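Local atomic coordinates of avirulence protein AvrP123 (Melampsora lini, PDB entry 5VJJ), a protein that binds zinc ions, is recognised by the flax disease resistance protein P as a rust effector, and possibly acts in the plant cell nucleus. Residues V31-T36 with V67-V72; Q53-C58 with P63-A68. All coordinates share one frame; numbering follows the deposited sequence.

Contact 1: V31-T36 with V67-V72; sequences VRCRAT and VACSGV. With ZN (zinc ion), chain D.
The thiolate SG of Cys-69 is gripped twice. Cys-69 SG binds the zinc ion at 2.2 Å and takes a hydrogen bond from the backbone N of Gly-71, with 3.3 Å between Gly-71 N and Cys-69 SG and an N-H...S angle of 154°. Cys-33 comes to the same metal from the other segment, its SG 2.3 Å from the zinc. The Cys-33 sulfur is held by a similar but longer bond: the backbone N of Ala-35 donates to Cys-33 SG over 3.6 Å. In both cases the donor lies two residues after the cysteine. These N-H groups would be expected to stabilise the negative charge of the thiolates and limit their movement about the zinc.

The two sulfurs, Cys-33 SG and Cys-69 SG, stand 3.6 Å apart. They meet the zinc at an S-Zn-S angle of about 108°, close to tetrahedral. Each SG lies opposite the backbone N across the CA-CB bond (chi1 177° for Cys-33), which carries both sulfurs to the metal. No hydrogen bond crosses between the segments, so zinc is the main tie. A small apolar contact adds to it: Val-31 and Val-67 point at each other tip to tip, with 3.8 Å between Val-31 CG2 and Val-67 CG1. Val-31 also packs on Gln-53 of strand 51-58.

Cys-47 and His-73 NE2 complete the metal shell. The loop after strand 29-30 is thereby fastened to the end of strand 64-69 in a zinc site of three cysteines and one histidine, a ligand set found in zinc fingers.

Contact 2: Q53-C58 with P63-A68; sequences QYMYRC and PRSHVA. With ZN (zinc ion), chain C.
Tyr-56 reaches across to Arg-64 and His-66. From CB, CG stands between the backbone N and the carbonyl carbon (chi1 47°), which turns the ring across strand 64-69. The carbonyl O of Arg-64 sits over the ring centre, 3.5 Å above the plane. On one side of the ring, Tyr-56 CE2 touches Arg-64 CB at 3.6 Å; on the other, CE1 approaches His-66 ND1. At the tip, Tyr-56 OH shares a hydrogen bond with His-66 ND1 at 3.1 Å, and this OH lies in the plane of the imidazole, at its edge. The His-66 ring meets Tyr-54 obliquely, so the three rings form an aromatic cluster. Ala-68 CB lies at the edge of the Tyr-54 ring, 3.6 Å from CE2.

The opposite sheet face carries Gln-53, Met-55 and Ser-65. Ser-65 OG donates to Tyr-54 O at 2.7 Å, from above the carbonyl plane. Ser-65 OG also accepts from Gln-53 NE2 at 3.1 Å, nearly in the amide plane. The extended Gln-53 chain is thus held at its end. Arg-57 bends at chi2 and chi3 to lie beside the Pro-63 ring.

Tyr-54 and His-66 pair through one sound backbone bond and one weak one, Tyr-56 and Arg-64 through two. Cys-58 SG binds a zinc ion together with Cys-16, Cys-18 and Cys-61. This is an antiparallel beta hairpin whose turn end belongs to a four-cysteine zinc site.

Contacts 1 and 2 share Val-67 and Ala-68 on strand 64-69, and their centres lie about 15 Å apart. Val-67 serves both contacts: in contact 2 its CG2 packs on Gln-53, with Val-67 CG2 3.9 Å from both Gln-53 CB and Gln-53 CG. A second touch joins Val-31 CG1 to Gln-53 OE1 at 3.5 Å. The hairpin of contact 2 spans the gap between two metal sites: the zinc bound by Cys-58 is 22.7 Å from the zinc bound by Cys-33 and Cys-69. Each of the two strands supplies a ligand, Cys-58 to one site and Cys-69 to the other. A third zinc, held by Cys-39, Cys-41, Cys-77 and His-81, lies outside both contacts.

Contact 1: V31-T36 with V67-V72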
ATOM      1  N   VAL A  31      -4.679  -3.145   5.455  1.00 36.07           N
ATOM      2  CA  VAL A  31      -4.171  -2.383   6.589  1.00 19.97           C
ATOM      3  C   VAL A  31      -4.846  -1.019   6.612  1.00 22.98           C
ATOM      4  O   VAL A  31      -5.494  -0.602   5.650  1.00 23.73           O
ATOM      5  CB  VAL A  31      -2.632  -2.202   6.540  1.00 17.76           C
ATOM      6  CG1 VAL A  31      -1.932  -3.498   6.866  1.00 17.40           C
ATOM      7  CG2 VAL A  31      -2.195  -1.677   5.179  1.00 26.27           C
ATOM      8  N   ARG A  32      -4.682  -0.314   7.731  1.00 35.24           N
ATOM      9  CA  ARG A  32      -5.122   1.068   7.829  1.00 19.32           C
ATOM     10  C   ARG A  32      -4.223   1.949   6.976  1.00 19.06           C
ATOM     11  O   ARG A  32      -2.994   1.831   7.026  1.00 26.28           O
ATOM     12  CB  ARG A  32      -5.078   1.545   9.278  1.00 37.31           C
ATOM     13  CG  ARG A  32      -6.135   0.965  10.195  1.00 21.77           C
ATOM     14  CD  ARG A  32      -5.968   1.514  11.615  1.00 20.16           C
ATOM     15  NE  ARG A  32      -7.038   1.089  12.510  1.00 29.49           N
ATOM     16  CZ  ARG A  32      -7.043   1.293  13.824  1.00 21.03           C
ATOM     17  NH1 ARG A  32      -6.027   1.913  14.408  1.00 26.40           N
ATOM     18  NH2 ARG A  32      -8.061   0.867  14.558  1.00 21.66           N
ATOM     19  N   CYS A  33      -4.833   2.842   6.201  1.00 31.65           N
ATOM     20  CA  CYS A  33      -4.092   3.849   5.456  1.00 27.22           C
ATOM     21  C   CYS A  33      -3.850   5.051   6.360  1.00 32.94           C
ATOM     22  O   CYS A  33      -4.796   5.608   6.930  1.00 30.75           O
ATOM     23  CB  CYS A  33      -4.849   4.269   4.199  1.00 19.94           C
ATOM     24  SG  CYS A  33      -4.001   5.575   3.299  1.00 29.45           S
ATOM     25  N   ARG A  34      -2.586   5.446   6.492  1.00 19.66           N
ATOM     26  CA  ARG A  34      -2.189   6.530   7.382  1.00 19.43           C
ATOM     27  C   ARG A  34      -1.988   7.859   6.660  1.00 29.19           C
ATOM     28  O   ARG A  34      -1.588   8.837   7.298  1.00 35.26           O
ATOM     29  CB  ARG A  34      -0.903   6.151   8.122  1.00 19.07           C
ATOM     30  CG  ARG A  34      -1.081   5.023   9.114  1.00 19.76           C
ATOM     31  CD  ARG A  34       0.221   4.687   9.805  1.00 19.79           C
ATOM     32  NE  ARG A  34      -0.001   4.197  11.161  1.00 23.92           N
ATOM     33  CZ  ARG A  34       0.968   3.903  12.023  1.00 31.87           C
ATOM     34  NH1 ARG A  34       2.242   4.041  11.674  1.00 37.51           N
ATOM     35  NH2 ARG A  34       0.660   3.466  13.236  1.00 49.33           N
ATOM     36  N   ALA A  35      -2.259   7.925   5.359  1.00 27.70           N
ATOM     37  CA  ALA A  35      -2.071   9.169   4.625  1.00 33.39           C
ATOM     38  C   ALA A  35      -3.003  10.254   5.156  1.00 34.98           C
ATOM     39  O   ALA A  35      -4.089   9.975   5.674  1.00 23.01           O
ATOM     40  CB  ALA A  35      -2.325   8.950   3.135  1.00 23.38           C
ATOM     41  N   THR A  36      -2.560  11.504   5.034  1.00 23.17           N
ATOM     42  CA  THR A  36      -3.396  12.659   5.330  1.00 47.92           C
ATOM     43  C   THR A  36      -4.077  13.146   4.059  1.00 26.21           C
ATOM     44  O   THR A  36      -3.529  13.043   2.959  1.00 27.76           O
ATOM     45  CB  THR A  36      -2.578  13.803   5.936  1.00 35.58           C
ATOM     46  OG1 THR A  36      -1.450  14.081   5.100  1.00 39.56           O
ATOM     47  CG2 THR A  36      -2.102  13.454   7.342  1.00 24.93           C
ATOM     48  N   VAL A  67       3.369   0.042   2.002  1.00 23.00           N
ATOM     49  CA  VAL A  67       1.912   0.010   1.918  1.00 23.20           C
ATOM     50  C   VAL A  67       1.469   0.766   0.673  1.00 24.37           C
ATOM     51  O   VAL A  67       2.080   1.769   0.289  1.00 31.16           O
ATOM     52  CB  VAL A  67       1.265   0.602   3.189  1.00 25.91           C
ATOM     53  CG1 VAL A  67      -0.247   0.727   3.037  1.00 25.83           C
ATOM     54  CG2 VAL A  67       1.592  -0.258   4.400  1.00 21.62           C
ATOM     55  N   ALA A  68       0.408   0.270   0.042  1.00 30.19           N
ATOM     56  CA  ALA A  68      -0.193   0.901  -1.123  1.00 26.08           C
ATOM     57  C   ALA A  68      -1.688   1.048  -0.887  1.00 29.44           C
ATOM     58  O   ALA A  68      -2.314   0.202  -0.240  1.00 25.51           O
ATOM     59  CB  ALA A  68       0.055   0.087  -2.398  1.00 26.96           C
ATOM     60  N   CYS A  69      -2.256   2.131  -1.417  1.00 37.49           N
ATOM     61  CA  CYS A  69      -3.646   2.474  -1.160  1.00 27.54           C
ATOM     62  C   CYS A  69      -4.292   2.999  -2.430  1.00 41.63           C
ATOM     63  O   CYS A  69      -3.686   3.785  -3.163  1.00 29.34           O
ATOM     64  CB  CYS A  69      -3.768   3.531  -0.054  1.00 26.45           C
ATOM     65  SG  CYS A  69      -5.470   3.895   0.445  1.00 37.49           S
ATOM     66  N   SER A  70      -5.532   2.575  -2.672  1.00 47.25           N
ATOM     67  CA  SER A  70      -6.306   3.023  -3.822  1.00 34.73           C
ATOM     68  C   SER A  70      -7.309   4.115  -3.475  1.00 51.14           C
ATOM     69  O   SER A  70      -7.993   4.619  -4.373  1.00 37.54           O
ATOM     70  CB  SER A  70      -7.038   1.838  -4.456  1.00 35.92           C
ATOM     71  OG  SER A  70      -6.122   0.927  -5.043  1.00 55.84           O
ATOM     72  N   GLY A  71      -7.424   4.488  -2.205  1.00 52.24           N
ATOM     73  CA  GLY A  71      -8.290   5.588  -1.829  1.00 43.23           C
ATOM     74  C   GLY A  71      -7.838   6.897  -2.446  1.00 41.23           C
ATOM     75  O   GLY A  71      -6.732   7.040  -2.968  1.00 54.43           O
ATOM     76  N   VAL A  72      -8.727   7.884  -2.375  1.00 35.36           N
ATOM     77  CA  VAL A  72      -8.447   9.218  -2.892  1.00 46.99           C
ATOM     78  C   VAL A  72      -7.883  10.054  -1.752  1.00 43.66           C
ATOM     79  O   VAL A  72      -8.564  10.288  -0.748  1.00 57.72           O
ATOM     80  CB  VAL A  72      -9.706   9.868  -3.488  1.00 37.95           C
ATOM     81  CG1 VAL A  72      -9.392  11.267  -3.999  1.00 49.01           C
ATOM     82  CG2 VAL A  72     -10.268   9.009  -4.612  1.00 34.97           C
TER
HETATM   83 ZN    ZN D 202      -5.405   5.822   1.502  1.00 36.32          ZN

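Contact 2: Q53-C58 with P63-A68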
ATOM      1  N   GLN A  53      -0.601  -3.960   2.553  1.00 22.46           N
ATOM      2  CA  GLN A  53       0.804  -3.986   2.920  1.00 31.07           C
ATOM      3  C   GLN A  53       1.487  -5.165   2.241  1.00 32.27           C
ATOM      4  O   GLN A  53       0.909  -6.255   2.130  1.00 22.14           O
ATOM      5  CB  GLN A  53       0.978  -4.077   4.434  1.00 49.91           C
ATOM      6  CG  GLN A  53       2.423  -4.005   4.887  1.00 26.01           C
ATOM      7  CD  GLN A  53       2.543  -3.838   6.387  1.00 25.72           C
ATOM      8  OE1 GLN A  53       1.566  -3.522   7.066  1.00 36.71           O
ATOM      9  NE2 GLN A  53       3.740  -4.058   6.914  1.00 28.12           N
ATOM     10  N   TYR A  54       2.712  -4.932   1.774  1.00 23.60           N
ATOM     11  CA  TYR A  54       3.488  -5.930   1.058  1.00 29.15           C
ATOM     12  C   TYR A  54       4.717  -6.285   1.879  1.00 36.84           C
ATOM     13  O   TYR A  54       5.458  -5.398   2.310  1.00 38.16           O
ATOM     14  CB  TYR A  54       3.898  -5.421  -0.324  1.00 28.28           C
ATOM     15  CG  TYR A  54       2.728  -4.977  -1.175  1.00 36.36           C
ATOM     16  CD1 TYR A  54       1.914  -5.906  -1.812  1.00 36.80           C
ATOM     17  CD2 TYR A  54       2.434  -3.629  -1.336  1.00 39.58           C
ATOM     18  CE1 TYR A  54       0.840  -5.503  -2.587  1.00 32.63           C
ATOM     19  CE2 TYR A  54       1.362  -3.217  -2.109  1.00 28.85           C
ATOM     20  CZ  TYR A  54       0.571  -4.156  -2.732  1.00 28.94           C
ATOM     21  OH  TYR A  54      -0.492  -3.749  -3.498  1.00 52.58           O
ATOM     22  N   MET A  55       4.908  -7.581   2.109  1.00 33.22           N
ATOM     23  CA  MET A  55       6.083  -8.115   2.784  1.00 20.70           C
ATOM     24  C   MET A  55       6.894  -8.888   1.755  1.00 21.09           C
ATOM     25  O   MET A  55       6.370  -9.803   1.111  1.00 35.97           O
ATOM     26  CB  MET A  55       5.683  -9.026   3.946  1.00 20.05           C
ATOM     27  CG  MET A  55       5.075  -8.305   5.140  1.00 39.71           C
ATOM     28  SD  MET A  55       6.339  -7.464   6.107  1.00 43.29           S
ATOM     29  CE  MET A  55       5.547  -7.396   7.708  1.00 56.33           C
ATOM     30  N   TYR A  56       8.160  -8.519   1.594  1.00 20.75           N
ATOM     31  CA  TYR A  56       9.008  -9.184   0.620  1.00 23.47           C
ATOM     32  C   TYR A  56      10.452  -9.167   1.103  1.00 34.74           C
ATOM     33  O   TYR A  56      10.794  -8.534   2.104  1.00 27.60           O
ATOM     34  CB  TYR A  56       8.877  -8.526  -0.754  1.00 52.96           C
ATOM     35  CG  TYR A  56       8.968  -7.024  -0.705  1.00 32.57           C
ATOM     36  CD1 TYR A  56       7.828  -6.246  -0.590  1.00 32.75           C
ATOM     37  CD2 TYR A  56      10.197  -6.383  -0.771  1.00 26.65           C
ATOM     38  CE1 TYR A  56       7.908  -4.870  -0.547  1.00 28.60           C
ATOM     39  CE2 TYR A  56      10.283  -5.014  -0.733  1.00 34.51           C
ATOM     40  CZ  TYR A  56       9.140  -4.258  -0.621  1.00 38.84           C
ATOM     41  OH  TYR A  56       9.230  -2.879  -0.578  1.00 23.66           O
ATOM     42  N   ARG A  57      11.297  -9.891   0.374  1.00 21.38           N
ATOM     43  CA  ARG A  57      12.716 -10.046   0.682  1.00 22.79           C
ATOM     44  C   ARG A  57      13.485  -9.628  -0.566  1.00 21.87           C
ATOM     45  O   ARG A  57      13.713 -10.443  -1.458  1.00 22.29           O
ATOM     46  CB  ARG A  57      13.034 -11.487   1.088  1.00 22.50           C
ATOM     47  CG  ARG A  57      14.496 -11.743   1.461  1.00 34.27           C
ATOM     48  CD  ARG A  57      14.765 -11.412   2.917  1.00 43.67           C
ATOM     49  NE  ARG A  57      14.237 -12.433   3.819  1.00 49.06           N
ATOM     50  CZ  ARG A  57      14.952 -13.424   4.352  1.00 60.90           C
ATOM     51  NH1 ARG A  57      16.250 -13.547   4.094  1.00 37.23           N
ATOM     52  NH2 ARG A  57      14.363 -14.295   5.158  1.00 52.14           N
ATOM     53  N   CYS A  58      13.881  -8.360  -0.630  1.00 30.43           N
ATOM     54  CA  CYS A  58      14.538  -7.847  -1.829  1.00 25.13           C
ATOM     55  C   CYS A  58      15.958  -8.394  -1.933  1.00 24.06           C
ATOM     56  O   CYS A  58      16.700  -8.369  -0.943  1.00 23.60           O
ATOM     57  CB  CYS A  58      14.578  -6.323  -1.807  1.00 34.59           C
ATOM     58  SG  CYS A  58      15.345  -5.602  -3.277  1.00 35.16           S
ATOM     59  N   PRO A  63      14.989  -7.996   3.752  1.00 19.08           N
ATOM     60  CA  PRO A  63      13.606  -7.852   4.238  1.00 21.92           C
ATOM     61  C   PRO A  63      13.099  -6.418   4.203  1.00 19.31           C
ATOM     62  O   PRO A  63      13.717  -5.533   4.802  1.00 22.76           O
ATOM     63  CB  PRO A  63      13.684  -8.379   5.678  1.00 18.07           C
ATOM     64  CG  PRO A  63      14.860  -9.316   5.682  1.00 28.28           C
ATOM     65  CD  PRO A  63      15.837  -8.762   4.684  1.00 18.38           C
ATOM     66  N   ARG A  64      11.981  -6.174   3.520  1.00 19.73           N
ATOM     67  CA  ARG A  64      11.445  -4.822   3.407  1.00 30.87           C
ATOM     68  C   ARG A  64       9.939  -4.893   3.195  1.00 20.56           C
ATOM     69  O   ARG A  64       9.389  -5.941   2.851  1.00 54.55           O
ATOM     70  CB  ARG A  64      12.119  -4.042   2.267  1.00 21.16           C
ATOM     71  CG  ARG A  64      11.829  -2.547   2.283  1.00 37.51           C
ATOM     72  CD  ARG A  64      12.670  -1.794   1.267  1.00 33.72           C
ATOM     73  NE  ARG A  64      12.524  -0.346   1.402  1.00 45.79           N
ATOM     74  CZ  ARG A  64      13.200   0.547   0.686  1.00 37.93           C
ATOM     75  NH1 ARG A  64      14.082   0.150  -0.223  1.00 38.56           N
ATOM     76  NH2 ARG A  64      12.995   1.842   0.881  1.00 37.57           N
ATOM     77  N   SER A  65       9.276  -3.757   3.410  1.00 31.36           N
ATOM     78  CA  SER A  65       7.825  -3.681   3.336  1.00 30.82           C
ATOM     79  C   SER A  65       7.408  -2.261   2.975  1.00 24.28           C
ATOM     80  O   SER A  65       8.137  -1.302   3.238  1.00 24.55           O
ATOM     81  CB  SER A  65       7.189  -4.100   4.672  1.00 34.93           C
ATOM     82  OG  SER A  65       5.770  -4.063   4.614  1.00 32.33           O
ATOM     83  N   HIS A  66       6.227  -2.138   2.364  1.00 21.89           N
ATOM     84  CA  HIS A  66       5.616  -0.840   2.105  1.00 22.50           C
ATOM     85  C   HIS A  66       4.126  -1.047   1.868  1.00 22.71           C
ATOM     86  O   HIS A  66       3.676  -2.154   1.557  1.00 22.67           O
ATOM     87  CB  HIS A  66       6.263  -0.116   0.911  1.00 23.57           C
ATOM     88  CG  HIS A  66       5.823  -0.620  -0.428  1.00 24.46           C
ATOM     89  ND1 HIS A  66       6.638  -1.373  -1.246  1.00 26.61           N
ATOM     90  CD2 HIS A  66       4.663  -0.453  -1.109  1.00 25.15           C
ATOM     91  CE1 HIS A  66       5.997  -1.660  -2.363  1.00 25.76           C
ATOM     92  NE2 HIS A  66       4.794  -1.117  -2.304  1.00 25.98           N
ATOM     93  N   VAL A  67       3.369   0.042   2.002  1.00 23.00           N
ATOM     94  CA  VAL A  67       1.912   0.010   1.918  1.00 23.20           C
ATOM     95  C   VAL A  67       1.469   0.766   0.673  1.00 24.37           C
ATOM     96  O   VAL A  67       2.080   1.769   0.289  1.00 31.16           O
ATOM     97  CB  VAL A  67       1.265   0.602   3.189  1.00 25.91           C
ATOM     98  CG1 VAL A  67      -0.247   0.727   3.037  1.00 25.83           C
ATOM     99  CG2 VAL A  67       1.592  -0.258   4.400  1.00 21.62           C
ATOM    100  N   ALA A  68       0.408   0.270   0.042  1.00 30.19           N
ATOM    101  CA  ALA A  68      -0.193   0.901  -1.123  1.00 26.08           C
ATOM    102  C   ALA A  68      -1.688   1.048  -0.887  1.00 29.44           C
ATOM    103  O   ALA A  68      -2.314   0.202  -0.240  1.00 25.51           O
ATOM    104  CB  ALA A  68       0.055   0.087  -2.398  1.00 26.96           C
TER
HETATM  105 ZN    ZN C 201      14.943  -3.324  -2.911  1.00 30.01          ZN